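PDB 5HH3: OxyA protein from Actinoplanes teichomyceticus, which is a haem-dependent cytochrome P450 that probably cross-links aromatic side chains of a peptide precursor by phenolic coupling during glycopeptide antibiotic biosynthesis. Local coordinates for residues Y94-P97 with E98-L102; E337-A340 with F341-I345. All blocks are in the same frame, centred on the assembly; numbering follows the deposited sequence.

Contact 1 (Y94-P97 with E98-L102). With HEM (protoporphyrin IX containing Fe), chain G.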
loop_
_atom_site.group_PDB
_atom_site.type_symbol
_atom_site.label_atom_id
_atom_site.label_comp_id
_atom_site.label_asym_id
_atom_site.label_seq_id
_atom_site.Cartn_x
_atom_site.Cartn_y
_atom_site.Cartn_z
ATOM N N TYR B 94 -15.555 7.658 -6.782
ATOM C CA TYR B 94 -16.299 8.910 -6.980
ATOM C C TYR B 94 -17.184 9.313 -5.781
ATOM O O TYR B 94 -17.794 8.474 -5.126
ATOM C CB TYR B 94 -17.164 8.797 -8.232
ATOM C CG TYR B 94 -16.387 8.865 -9.543
ATOM C CD1 TYR B 94 -15.590 9.982 -9.849
ATOM C CD2 TYR B 94 -16.489 7.850 -10.501
ATOM C CE1 TYR B 94 -14.899 10.074 -11.055
ATOM C CE2 TYR B 94 -15.803 7.926 -11.722
ATOM C CZ TYR B 94 -15.009 9.039 -11.989
ATOM O OH TYR B 94 -14.314 9.144 -13.176
ATOM N N ASP B 95 -17.264 10.618 -5.540
ATOM C CA ASP B 95 -18.232 11.206 -4.629
ATOM C C ASP B 95 -19.312 11.866 -5.452
ATOM O O ASP B 95 -19.084 12.151 -6.633
ATOM C CB ASP B 95 -17.552 12.255 -3.733
ATOM C CG ASP B 95 -16.575 11.627 -2.740
ATOM O OD1 ASP B 95 -16.737 10.457 -2.397
ATOM O OD2 ASP B 95 -15.647 12.319 -2.289
ATOM N N PRO B 96 -20.489 12.146 -4.834
ATOM C CA PRO B 96 -21.483 12.981 -5.545
ATOM C C PRO B 96 -20.880 14.348 -5.883
ATOM O O PRO B 96 -20.043 14.809 -5.130
ATOM C CB PRO B 96 -22.630 13.126 -4.530
ATOM C CG PRO B 96 -22.439 11.988 -3.575
ATOM C CD PRO B 96 -20.965 11.741 -3.495
ATOM N N PRO B 97 -21.252 14.992 -6.984
ATOM C CA PRO B 97 -22.264 14.565 -7.915
ATOM C C PRO B 97 -21.778 13.591 -8.997
ATOM O O PRO B 97 -22.629 13.017 -9.663
ATOM C CB PRO B 97 -22.670 15.873 -8.573
ATOM C CG PRO B 97 -21.386 16.634 -8.650
ATOM C CD PRO B 97 -20.613 16.247 -7.419
ATOM N N GLU B 98 -20.463 13.387 -9.161
ATOM C CA GLU B 98 -19.958 12.508 -10.249
ATOM C C GLU B 98 -20.440 11.072 -10.068
ATOM O O GLU B 98 -20.855 10.417 -11.016
ATOM C CB GLU B 98 -18.422 12.529 -10.373
ATOM C CG GLU B 98 -17.833 13.871 -10.809
ATOM C CD GLU B 98 -17.448 14.795 -9.650
ATOM O OE1 GLU B 98 -17.825 14.586 -8.476
ATOM O OE2 GLU B 98 -16.775 15.789 -9.925
ATOM N N HIS B 99 -20.367 10.592 -8.835
ATOM C CA HIS B 99 -20.886 9.288 -8.481
ATOM C C HIS B 99 -22.369 9.096 -8.870
ATOM O O HIS B 99 -22.713 8.153 -9.591
ATOM C CB HIS B 99 -20.686 9.020 -6.982
ATOM C CG HIS B 99 -21.259 7.724 -6.564
ATOM N ND1 HIS B 99 -22.540 7.616 -6.066
ATOM C CD2 HIS B 99 -20.789 6.465 -6.686
ATOM C CE1 HIS B 99 -22.816 6.341 -5.863
ATOM N NE2 HIS B 99 -21.765 5.624 -6.215
ATOM N N THR B 100 -23.220 10.019 -8.437
ATOM C CA THR B 100 -24.653 10.040 -8.792
ATOM C C THR B 100 -24.921 10.052 -10.282
ATOM O O THR B 100 -25.767 9.313 -10.787
ATOM C CB THR B 100 -25.345 11.311 -8.221
ATOM O OG1 THR B 100 -24.842 11.571 -6.915
ATOM C CG2 THR B 100 -26.855 11.124 -8.153
ATOM N N ARG B 101 -24.241 10.959 -10.975
ATOM C CA ARG B 101 -24.419 11.124 -12.394
ATOM C C ARG B 101 -24.080 9.850 -13.176
ATOM O O ARG B 101 -24.840 9.461 -14.061
ATOM C CB ARG B 101 -23.659 12.361 -12.902
ATOM C CG ARG B 101 -24.286 13.662 -12.386
ATOM C CD ARG B 101 -23.369 14.886 -12.435
ATOM N NE ARG B 101 -24.134 16.106 -12.255
ATOM C CZ ARG B 101 -23.644 17.348 -12.192
ATOM N NH1 ARG B 101 -22.325 17.586 -12.229
ATOM N NH2 ARG B 101 -24.489 18.362 -12.056
ATOM N N LEU B 102 -22.972 9.196 -12.851
ATOM C CA LEU B 102 -22.594 7.946 -13.550
ATOM C C LEU B 102 -23.465 6.769 -13.101
ATOM O O LEU B 102 -23.959 6.017 -13.934
ATOM C CB LEU B 102 -21.110 7.609 -13.384
ATOM C CG LEU B 102 -20.638 6.268 -14.000
ATOM C CD1 LEU B 102 -20.944 6.164 -15.491
ATOM C CD2 LEU B 102 -19.139 6.076 -13.739
HETATM C CHA HEM G . -19.817 -2.334 -4.706
HETATM C CHB HEM G . -20.592 -4.384 -9.034
HETATM C CHC HEM G . -20.803 -8.751 -6.898
HETATM C CHD HEM G . -20.108 -6.672 -2.604
HETATM C C1A HEM G . -19.978 -2.530 -6.057
HETATM C C2A HEM G . -19.851 -1.502 -7.032
HETATM C C3A HEM G . -20.081 -2.073 -8.247
HETATM C C4A HEM G . -20.343 -3.456 -8.033
HETATM C CMA HEM G . -20.040 -1.381 -9.586
HETATM C CAA HEM G . -19.538 -0.045 -6.755
HETATM C CBA HEM G . -20.849 0.699 -6.501
HETATM C CGA HEM G . -20.681 2.175 -6.176
HETATM O O1A HEM G . -19.612 2.643 -5.714
HETATM O O2A HEM G . -21.650 2.959 -6.357
HETATM C C1B HEM G . -20.708 -5.775 -8.842
HETATM C C2B HEM G . -20.912 -6.727 -9.899
HETATM C C3B HEM G . -20.973 -7.971 -9.310
HETATM C C4B HEM G . -20.799 -7.729 -7.851
HETATM C CMB HEM G . -21.043 -6.425 -11.377
HETATM C CAB HEM G . -21.208 -9.320 -9.887
HETATM C CBB HEM G . -21.554 -9.611 -11.144
HETATM C C1C HEM G . -20.618 -8.600 -5.529
HETATM C C2C HEM G . -20.611 -9.645 -4.581
HETATM C C3C HEM G . -20.402 -9.045 -3.332
HETATM C C4C HEM G . -20.299 -7.629 -3.563
HETATM C CMC HEM G . -20.778 -11.124 -4.878
HETATM C CAC HEM G . -20.318 -9.657 -1.981
HETATM C CBC HEM G . -20.492 -10.940 -1.674
HETATM C C1D HEM G . -19.970 -5.314 -2.885
HETATM C C2D HEM G . -19.709 -4.348 -1.796
HETATM C C3D HEM G . -19.625 -3.140 -2.372
HETATM C C4D HEM G . -19.836 -3.388 -3.814
HETATM C CMD HEM G . -19.540 -4.590 -0.313
HETATM C CAD HEM G . -19.364 -1.830 -1.640
HETATM C CBD HEM G . -17.880 -1.521 -1.391
HETATM C CGD HEM G . -17.715 -0.187 -0.645
HETATM O O1D HEM G . -16.598 0.287 -0.371
HETATM O O2D HEM G . -18.672 0.496 -0.257
HETATM N NA HEM G . -20.295 -3.720 -6.682
HETATM N NB HEM G . -20.679 -6.416 -7.670
HETATM N NC HEM G . -20.472 -7.398 -4.896
HETATM N ND HEM G . -20.074 -4.690 -4.075
HETATM FE FE HEM G . -20.375 -5.511 -5.794
HETATM O O HOH W 1 -16.112 12.666 -7.204
HETATM O O HOH W 2 -18.297 -5.545 -6.118
#
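Tyr94-Pro97 and Glu98-Leu102 meet in a local contact at the start of helix 98-106, where the loop that follows helix 75-78 turns into the first helical turn. Two backbone bonds join the segments: His99 N to Asp95 O at 3.0 Å and Arg101 N to Pro97 O at 2.9 Å. A cis peptide precedes Pro97. The ring of Pro97 runs alongside Arg101, and its CG lies 3.8 Å from Arg101 NH1, over one face of the guanidinium. Water 1 joins the loop to the helix by accepting from Asp95 N and donating to Glu98 OE1, the latter at 2.9 Å. Tyr94 CD1 rests 3.8 Å from Glu98 CB, while Asp95 OD2 is hydrogen-bonded to Ser73 OG. His99 extends from the helix to the haem because its chi1 of 177° carries CG away from the backbone N, and its NE2 donates to propionate oxygen O2A at 2.7 Å and 169°. This straight bond meets the imidazole at its edge, near the ring plane, and helps to fix the ring's rotation. His346 ND1, Arg103 NH1, Arg291 NH2 and His289 N also donate to the haem, and the histidine and arginine side chains would probably favour ionised propionates.

Contact 2 (E337-A340 with F341-I345). With HEM (protoporphyrin IX containing Fe), chain G.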
loop_
_atom_site.group_PDB
_atom_site.type_symbol
_atom_site.label_atom_id
_atom_site.label_comp_id
_atom_site.label_asym_id
_atom_site.label_seq_id
_atom_site.Cartn_x
_atom_site.Cartn_y
_atom_site.Cartn_z
ATOM N N GLU B 337 -30.126 -11.329 8.505
ATOM C CA GLU B 337 -29.656 -9.965 8.263
ATOM C C GLU B 337 -28.188 -9.942 7.937
ATOM O O GLU B 337 -27.372 -10.556 8.640
ATOM C CB GLU B 337 -29.882 -9.101 9.487
ATOM C CG GLU B 337 -31.345 -8.944 9.851
ATOM C CD GLU B 337 -31.537 -8.071 11.085
ATOM O OE1 GLU B 337 -31.018 -6.930 11.104
ATOM O OE2 GLU B 337 -32.210 -8.533 12.027
ATOM N N HIS B 338 -27.844 -9.227 6.872
ATOM C CA HIS B 338 -26.442 -8.984 6.552
ATOM C C HIS B 338 -26.246 -7.676 5.792
ATOM O O HIS B 338 -27.208 -7.080 5.282
ATOM C CB HIS B 338 -25.882 -10.148 5.740
ATOM C CG HIS B 338 -26.544 -10.315 4.408
ATOM N ND1 HIS B 338 -26.230 -9.542 3.313
ATOM C CD2 HIS B 338 -27.512 -11.162 4.000
ATOM C CE1 HIS B 338 -26.978 -9.905 2.289
ATOM N NE2 HIS B 338 -27.760 -10.881 2.681
ATOM N N LEU B 339 -24.985 -7.256 5.742
ATOM C CA LEU B 339 -24.519 -6.109 4.970
ATOM C C LEU B 339 -23.441 -6.531 3.970
ATOM O O LEU B 339 -22.501 -5.766 3.694
ATOM C CB LEU B 339 -23.935 -5.068 5.921
ATOM C CG LEU B 339 -24.838 -4.493 6.991
ATOM C CD1 LEU B 339 -24.014 -3.698 7.979
ATOM C CD2 LEU B 339 -25.939 -3.648 6.355
ATOM N N ALA B 340 -23.528 -7.765 3.473
ATOM C CA ALA B 340 -22.543 -8.335 2.525
ATOM C C ALA B 340 -22.313 -7.528 1.252
ATOM O O ALA B 340 -21.239 -7.601 0.652
ATOM C CB ALA B 340 -22.921 -9.771 2.170
ATOM N N PHE B 341 -23.326 -6.780 0.846
ATOM C CA PHE B 341 -23.270 -5.910 -0.328
ATOM C C PHE B 341 -23.118 -4.418 0.030
ATOM O O PHE B 341 -23.368 -3.542 -0.808
ATOM C CB PHE B 341 -24.527 -6.121 -1.181
ATOM C CG PHE B 341 -24.644 -7.511 -1.742
ATOM C CD1 PHE B 341 -23.913 -7.877 -2.859
ATOM C CD2 PHE B 341 -25.513 -8.448 -1.159
ATOM C CE1 PHE B 341 -24.006 -9.164 -3.375
ATOM C CE2 PHE B 341 -25.616 -9.730 -1.673
ATOM C CZ PHE B 341 -24.854 -10.093 -2.780
ATOM N N GLY B 342 -22.690 -4.132 1.261
ATOM C CA GLY B 342 -22.472 -2.769 1.685
ATOM C C GLY B 342 -23.771 -2.044 2.004
ATOM O O GLY B 342 -24.783 -2.661 2.307
ATOM N N HIS B 343 -23.702 -0.721 1.996
ATOM C CA HIS B 343 -24.773 0.137 2.488
ATOM C C HIS B 343 -24.528 1.595 2.042
ATOM O O HIS B 343 -23.383 1.992 1.807
ATOM C CB HIS B 343 -24.818 0.057 4.016
ATOM C CG HIS B 343 -26.041 0.657 4.626
ATOM N ND1 HIS B 343 -27.282 0.079 4.516
ATOM C CD2 HIS B 343 -26.211 1.772 5.382
ATOM C CE1 HIS B 343 -28.173 0.828 5.147
ATOM N NE2 HIS B 343 -27.549 1.860 5.681
ATOM N N GLY B 344 -25.596 2.368 1.937
ATOM C CA GLY B 344 -25.558 3.760 1.471
ATOM C C GLY B 344 -25.390 3.854 -0.040
ATOM O O GLY B 344 -25.657 2.903 -0.753
ATOM N N ILE B 345 -24.889 4.987 -0.515
ATOM C CA ILE B 345 -24.861 5.281 -1.963
ATOM C C ILE B 345 -23.934 4.315 -2.780
ATOM O O ILE B 345 -24.145 4.105 -3.976
ATOM C CB ILE B 345 -24.519 6.775 -2.242
ATOM C CG1 ILE B 345 -23.051 7.105 -1.908
ATOM C CG2 ILE B 345 -25.468 7.730 -1.492
ATOM C CD1 ILE B 345 -22.659 8.550 -2.150
HETATM C CHA HEM G . -19.817 -2.334 -4.706
HETATM C CHB HEM G . -20.592 -4.384 -9.034
HETATM C CHC HEM G . -20.803 -8.751 -6.898
HETATM C CHD HEM G . -20.108 -6.672 -2.604
HETATM C C1A HEM G . -19.978 -2.530 -6.057
HETATM C C2A HEM G . -19.851 -1.502 -7.032
HETATM C C3A HEM G . -20.081 -2.073 -8.247
HETATM C C4A HEM G . -20.343 -3.456 -8.033
HETATM C CMA HEM G . -20.040 -1.381 -9.586
HETATM C CAA HEM G . -19.538 -0.045 -6.755
HETATM C CBA HEM G . -20.849 0.699 -6.501
HETATM C CGA HEM G . -20.681 2.175 -6.176
HETATM O O1A HEM G . -19.612 2.643 -5.714
HETATM O O2A HEM G . -21.650 2.959 -6.357
HETATM C C1B HEM G . -20.708 -5.775 -8.842
HETATM C C2B HEM G . -20.912 -6.727 -9.899
HETATM C C3B HEM G . -20.973 -7.971 -9.310
HETATM C C4B HEM G . -20.799 -7.729 -7.851
HETATM C CMB HEM G . -21.043 -6.425 -11.377
HETATM C CAB HEM G . -21.208 -9.320 -9.887
HETATM C CBB HEM G . -21.554 -9.611 -11.144
HETATM C C1C HEM G . -20.618 -8.600 -5.529
HETATM C C2C HEM G . -20.611 -9.645 -4.581
HETATM C C3C HEM G . -20.402 -9.045 -3.332
HETATM C C4C HEM G . -20.299 -7.629 -3.563
HETATM C CMC HEM G . -20.778 -11.124 -4.878
HETATM C CAC HEM G . -20.318 -9.657 -1.981
HETATM C CBC HEM G . -20.492 -10.940 -1.674
HETATM C C1D HEM G . -19.970 -5.314 -2.885
HETATM C C2D HEM G . -19.709 -4.348 -1.796
HETATM C C3D HEM G . -19.625 -3.140 -2.372
HETATM C C4D HEM G . -19.836 -3.388 -3.814
HETATM C CMD HEM G . -19.540 -4.590 -0.313
HETATM C CAD HEM G . -19.364 -1.830 -1.640
HETATM C CBD HEM G . -17.880 -1.521 -1.391
HETATM C CGD HEM G . -17.715 -0.187 -0.645
HETATM O O1D HEM G . -16.598 0.287 -0.371
HETATM O O2D HEM G . -18.672 0.496 -0.257
HETATM N NA HEM G . -20.295 -3.720 -6.682
HETATM N NB HEM G . -20.679 -6.416 -7.670
HETATM N NC HEM G . -20.472 -7.398 -4.896
HETATM N ND HEM G . -20.074 -4.690 -4.075
HETATM FE FE HEM G . -20.375 -5.511 -5.794
HETATM O O HOH W 2 -18.297 -5.545 -6.118
#
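The Phe341 ring lies between haem and histidine: its CE1 comes 3.6 Å from haem C3C, while CD2 on its other long side is 4.0 Å from His338 CE1. Both neighbours approach the phenyl ring obliquely. Relative to the imidazole, the phenylalanine lies at the edge, near its plane. Also at that edge, Ala340 N donates to His338 ND1 at 3.2 Å, only 12° out of the ring plane. A chi1 of 64°, with CG between the backbone N and the carbonyl carbon, folds the imidazole back over its own chain to reach this amide. Leu339 to Gly342 form a type I beta turn, closed by Gly342 N to Leu339 O at 2.9 Å. Gly342, the last residue of the turn, has a positive phi and brings its N within 3.6 Å of haem methyl CMD. Ala340 O lies 3.5 Å from the vinyl carbon CAC. Phe341 opens the FxxGxxxCxG signature of the P450 cysteine-ligand loop, which leads through Gly344 to Cys348. It shares backbone hydrogen bonding with Cys348, the axial thiolate, and its side chain touches Arg351 and Glu355 of helix 351-368. An apolar ring beside the porphyrin and the thiolate probably shields the ligand from water, and the imidazole-to-amide bond helps to hold His338 beside that ring.

In the fold
Both contacts are local and both reach the same haem, from different parts of the fold. Contact 1 is partly buried near the surface, about 21 Å from the chain centre, and its chemistry is polar: helix-start backbone bonds, a water bridge and a histidine directed at a propionate. Contact 2 is buried, about 11 Å from that centre, and meets the porphyrin mainly through an aromatic ring and close backbone packing. Their centres are 19 Å apart, yet they touch where His99 CE1 comes 3.2 Å from Ile345 O and Pro96 CG lies 3.7 Å from Ile345 CD1. Segment 341-345 thus runs from the porphyrin to the propionate region served by helix 98-106.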